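Local coordinates for ochratoxinase (Aspergillus niger, PDB 4C65), which hydrolyses the amide bond of the mycotoxin ochratoxin A, releasing ochratoxin alpha and L-phenylalanine, as a zinc-dependent carboxypeptidase of the amidohydrolase superfamily, at residues A[6-11]-A[54-59]; A[63-68]-A[390-395]. All coordinates share one frame; numbering follows the deposited sequence.

Interaction 1 (A[6-11]-A[54-59])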
# COMPACT_ATOMS: atom_id res chain seq x y z
N LYS A 6 -14.35 50.23 23.08
CA LYS A 6 -14.04 49.95 24.47
C LYS A 6 -12.69 50.54 24.84
O LYS A 6 -11.66 50.16 24.30
CB LYS A 6 -14.09 48.45 24.74
CG LYS A 6 -13.96 48.12 26.21
CD LYS A 6 -14.29 46.67 26.52
CE LYS A 6 -13.76 46.29 27.93
NZ LYS A 6 -13.30 44.88 28.10
N VAL A 7 -12.71 51.46 25.78
CA VAL A 7 -11.54 52.24 26.12
C VAL A 7 -11.08 51.94 27.54
O VAL A 7 -11.87 51.96 28.47
CB VAL A 7 -11.85 53.74 25.95
CG1 VAL A 7 -10.70 54.62 26.44
CG2 VAL A 7 -12.16 54.02 24.49
N THR A 8 -9.77 51.70 27.70
CA THR A 8 -9.16 51.46 29.01
C THR A 8 -7.96 52.39 29.19
O THR A 8 -7.11 52.50 28.31
CB THR A 8 -8.67 50.02 29.14
OG1 THR A 8 -9.73 49.12 28.83
CG2 THR A 8 -8.18 49.74 30.55
N ILE A 9 -7.90 53.08 30.33
CA ILE A 9 -6.75 53.91 30.67
C ILE A 9 -5.95 53.22 31.74
O ILE A 9 -6.49 52.80 32.76
CB ILE A 9 -7.14 55.32 31.16
CG1 ILE A 9 -8.06 55.98 30.13
CG2 ILE A 9 -5.89 56.17 31.36
CD1 ILE A 9 -8.50 57.38 30.48
N ILE A 10 -4.65 53.07 31.48
CA ILE A 10 -3.73 52.49 32.45
C ILE A 10 -2.67 53.52 32.81
O ILE A 10 -1.95 53.99 31.93
CB ILE A 10 -3.02 51.26 31.87
CG1 ILE A 10 -4.04 50.24 31.37
CG2 ILE A 10 -2.10 50.64 32.93
CD1 ILE A 10 -3.46 49.28 30.35
N TYR A 11 -2.61 53.89 34.08
CA TYR A 11 -1.60 54.81 34.58
C TYR A 11 -0.45 54.02 35.12
O TYR A 11 -0.66 53.06 35.88
CB TYR A 11 -2.18 55.67 35.69
CG TYR A 11 -3.28 56.60 35.24
CD1 TYR A 11 -2.99 57.87 34.78
CD2 TYR A 11 -4.60 56.20 35.25
CE1 TYR A 11 -4.00 58.74 34.37
CE2 TYR A 11 -5.62 57.06 34.84
CZ TYR A 11 -5.31 58.33 34.41
OH TYR A 11 -6.29 59.18 34.02
N SER A 54 -12.96 51.71 32.02
CA SER A 54 -12.25 51.38 33.24
C SER A 54 -10.83 51.93 33.24
O SER A 54 -10.22 52.17 32.20
CB SER A 54 -12.19 49.88 33.47
OG SER A 54 -11.27 49.28 32.60
N THR A 55 -10.32 52.14 34.45
CA THR A 55 -9.02 52.69 34.68
C THR A 55 -8.21 51.77 35.60
O THR A 55 -8.77 51.17 36.51
CB THR A 55 -9.29 54.01 35.46
OG1 THR A 55 -10.16 54.85 34.69
CG2 THR A 55 -8.03 54.75 35.83
N HIS A 56 -6.90 51.68 35.37
CA HIS A 56 -6.01 50.92 36.24
C HIS A 56 -4.82 51.77 36.60
O HIS A 56 -4.40 52.61 35.80
CB HIS A 56 -5.53 49.66 35.52
CG HIS A 56 -6.65 48.76 35.13
ND1 HIS A 56 -7.16 47.80 35.98
CD2 HIS A 56 -7.40 48.71 34.01
CE1 HIS A 56 -8.16 47.18 35.37
NE2 HIS A 56 -8.32 47.71 34.18
N ARG A 57 -4.26 51.51 37.77
CA ARG A 57 -3.05 52.17 38.21
C ARG A 57 -2.06 51.12 38.63
O ARG A 57 -2.31 50.38 39.55
CB ARG A 57 -3.39 53.10 39.38
CG ARG A 57 -3.95 54.39 38.84
CD ARG A 57 -4.41 55.35 39.89
NE ARG A 57 -5.38 56.29 39.31
CZ ARG A 57 -5.05 57.37 38.60
NH1 ARG A 57 -3.76 57.69 38.38
NH2 ARG A 57 -5.99 58.15 38.11
N VAL A 58 -0.92 51.07 37.96
CA VAL A 58 0.07 50.04 38.20
C VAL A 58 1.47 50.65 38.30
O VAL A 58 1.73 51.70 37.73
CB VAL A 58 0.07 48.97 37.07
CG1 VAL A 58 -1.32 48.36 36.93
CG2 VAL A 58 0.51 49.57 35.73
N PRO A 59 2.37 49.98 39.03
CA PRO A 59 3.72 50.53 39.18
C PRO A 59 4.53 50.49 37.90
O PRO A 59 5.21 51.45 37.58
CB PRO A 59 4.38 49.62 40.24
CG PRO A 59 3.27 48.85 40.87
CD PRO A 59 2.15 48.78 39.86
O HOH W 1 -12.26 49.27 29.49
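His56 O is gripped by Tyr11 N in a nearly straight hydrogen bond of 2.8 Å, and the CA of Ile10 adds a C-H...O contact to the same oxygen. The bond belongs to a parallel strand pair, 7-11 with 54-58, in the small beta-sandwich domain of this amidohydrolase. Ile9 and Tyr11 use both N and O, bonding to Ser54 O, His56 N, His56 O and Val58 N in turn. Side chains of Ile9, Tyr11, Thr55 and Arg57 share one face of the sheet, where helix 46-51 packs on Ile9 and Tyr11. Thr8, Ile10, Ser54 and His56 share the other, and there His56 meets the rings of His413 and Trp415. Thr8 CG2 sits in the plane of the His56 ring, 3.7 Å from CD2. At the start of the pair, one water joins Val7 O, Thr8 OG1 and Ser54 OG. At the far end, the Arg57 guanidinium lies flat over the Tyr11 ring, planes 14° apart, as a cation-pi stack. Arg57 CZ is 3.9 Å from the centroid of the Tyr11 ring. The Arg57 chain runs extended from CG to NE alongside the tyrosine. Thr55 CG2 touches the edge of the same ring, 3.5 Å from Tyr11 CE2.

Interaction 2 (A[63-68]-A[390-395])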
# COMPACT_ATOMS: atom_id res chain seq x y z
N PRO A 63 5.40 46.06 27.24
CA PRO A 63 4.77 45.14 26.28
C PRO A 63 4.72 43.72 26.78
O PRO A 63 5.57 43.30 27.57
CB PRO A 63 5.69 45.20 25.05
CG PRO A 63 6.58 46.37 25.26
CD PRO A 63 6.69 46.53 26.74
N GLY A 64 3.71 42.98 26.34
CA GLY A 64 3.68 41.54 26.58
C GLY A 64 4.93 40.86 26.02
O GLY A 64 5.46 41.28 24.99
N LEU A 65 5.41 39.83 26.72
CA LEU A 65 6.67 39.20 26.38
C LEU A 65 6.51 38.16 25.27
O LEU A 65 5.49 37.49 25.18
CB LEU A 65 7.25 38.54 27.62
CG LEU A 65 7.72 39.48 28.72
CD1 LEU A 65 7.81 38.73 30.03
CD2 LEU A 65 9.07 40.08 28.31
N TRP A 66 7.56 38.04 24.45
CA TRP A 66 7.66 37.02 23.42
C TRP A 66 8.70 35.98 23.83
O TRP A 66 9.69 36.31 24.47
CB TRP A 66 8.15 37.59 22.11
CG TRP A 66 7.14 38.28 21.28
CD1 TRP A 66 6.46 39.40 21.60
CD2 TRP A 66 6.78 37.96 19.94
NE1 TRP A 66 5.64 39.77 20.56
CE2 TRP A 66 5.83 38.90 19.52
CE3 TRP A 66 7.16 36.96 19.05
CZ2 TRP A 66 5.23 38.85 18.28
CZ3 TRP A 66 6.58 36.93 17.79
CH2 TRP A 66 5.63 37.88 17.42
N ASP A 67 8.45 34.72 23.49
CA ASP A 67 9.52 33.76 23.39
C ASP A 67 9.54 33.24 21.98
O ASP A 67 8.51 32.75 21.48
CB ASP A 67 9.38 32.64 24.39
CG ASP A 67 10.70 31.88 24.56
OD1 ASP A 67 11.03 31.05 23.67
OD2 ASP A 67 11.38 32.14 25.57
N CYS A 68 10.71 33.33 21.35
CA CYS A 68 10.84 33.02 19.94
C CYS A 68 11.34 31.62 19.65
O CYS A 68 11.64 31.29 18.50
CB CYS A 68 11.76 34.04 19.30
SG CYS A 68 11.12 35.72 19.43
N ASP A 390 -1.08 44.26 23.47
CA ASP A 390 -0.50 43.15 24.24
C ASP A 390 0.39 43.81 25.31
O ASP A 390 1.47 44.34 25.00
CB ASP A 390 0.34 42.25 23.35
CG ASP A 390 -0.49 41.46 22.36
OD1 ASP A 390 -1.71 41.73 22.25
OD2 ASP A 390 0.06 40.53 21.74
N VAL A 391 -0.11 43.86 26.54
CA VAL A 391 0.43 44.77 27.56
C VAL A 391 0.42 44.03 28.86
O VAL A 391 -0.57 43.36 29.19
CB VAL A 391 -0.43 46.06 27.67
CG1 VAL A 391 0.17 47.03 28.68
CG2 VAL A 391 -0.57 46.75 26.32
N ILE A 392 1.50 44.14 29.61
CA ILE A 392 1.52 43.54 30.95
C ILE A 392 1.94 44.55 32.01
O ILE A 392 2.71 45.49 31.75
CB ILE A 392 2.41 42.28 31.01
CG1 ILE A 392 3.88 42.60 30.69
CG2 ILE A 392 1.88 41.23 30.06
CD1 ILE A 392 4.85 41.47 30.99
N ALA A 393 1.42 44.34 33.21
CA ALA A 393 1.77 45.17 34.35
C ALA A 393 2.53 44.35 35.35
O ALA A 393 2.23 43.18 35.58
CB ALA A 393 0.53 45.77 34.99
N LEU A 394 3.50 45.00 35.98
CA LEU A 394 4.32 44.38 37.00
C LEU A 394 4.28 45.14 38.29
O LEU A 394 4.05 46.36 38.30
CB LEU A 394 5.78 44.32 36.53
CG LEU A 394 6.17 43.15 35.63
CD1 LEU A 394 5.88 43.48 34.20
CD2 LEU A 394 7.64 42.79 35.76
N GLU A 395 4.50 44.43 39.38
CA GLU A 395 4.55 45.03 40.71
C GLU A 395 5.90 45.69 40.98
O GLU A 395 5.95 46.64 41.73
CB GLU A 395 4.29 43.96 41.75
CG GLU A 395 3.47 44.38 42.97
CD GLU A 395 2.96 43.17 43.79
OE1 GLU A 395 3.02 42.02 43.27
OE2 GLU A 395 2.52 43.35 44.97
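Gly64 N donates a hydrogen bond of 2.9 Å to Asp390 O. The N-H points almost straight at the oxygen, at 175°, but the donor stands well above the carbonyl plane. Next to this bond, Ile392 packs its side chain against the backbone of 63-64. Ile392 CG1 lies 3.6 Å from Pro63 O. Ile392 CG2 lies 3.9 Å from Gly64 CA. Chi1 of 62° sets Ile392 CG1 between its own backbone N and carbonyl carbon, on the side of the Pro63 carbonyl. Further out, Ile392 CD1 reaches Leu65 CD1 at 4.1 Å, and the two side chains cross at about a right angle. Pro63 and Val391 form an antiparallel, non-hydrogen-bonded pair, CA to CA 4.5 Å, and their side chains diverge. In the next shell, Asp390 OD1 accepts a hydrogen bond from Gly417 N, which ties this end of the segment to the chain just after strand 411-416. Ile392 also packs on Val414 of that strand. Leu65 bonds through its backbone to Gly108 and Thr110. The contact is buried. It marks where strand 60-67 leaves strand 391-394 and pairs with 109-114, consistent with a passage from the beta-sandwich into the TIM barrel of the amidohydrolase fold.

Interaction 1 and interaction 2 are joined by one run of chain. Strand 54-58 turns a corner at Pro59, and strand 60-67 follows. Strands 7-15 and 60-67 are neighbours in the same sheet. The centres of the contacts are about 16 Å apart, yet their ends touch. Val58 CG1 lies 3.7 Å from Ala393 CB, and Pro59 CD packs 3.4 Å from Leu394 O. His413 links them further: it meets the His56 ring and also touches Ala393. Both contacts lie away from the zinc site and the catalytic residues Lys204 and Asp336. Segment 63-68, however, leads directly to the zinc ligands His69 and His71, and Asp67 OD1 accepts a hydrogen bond from His69 N.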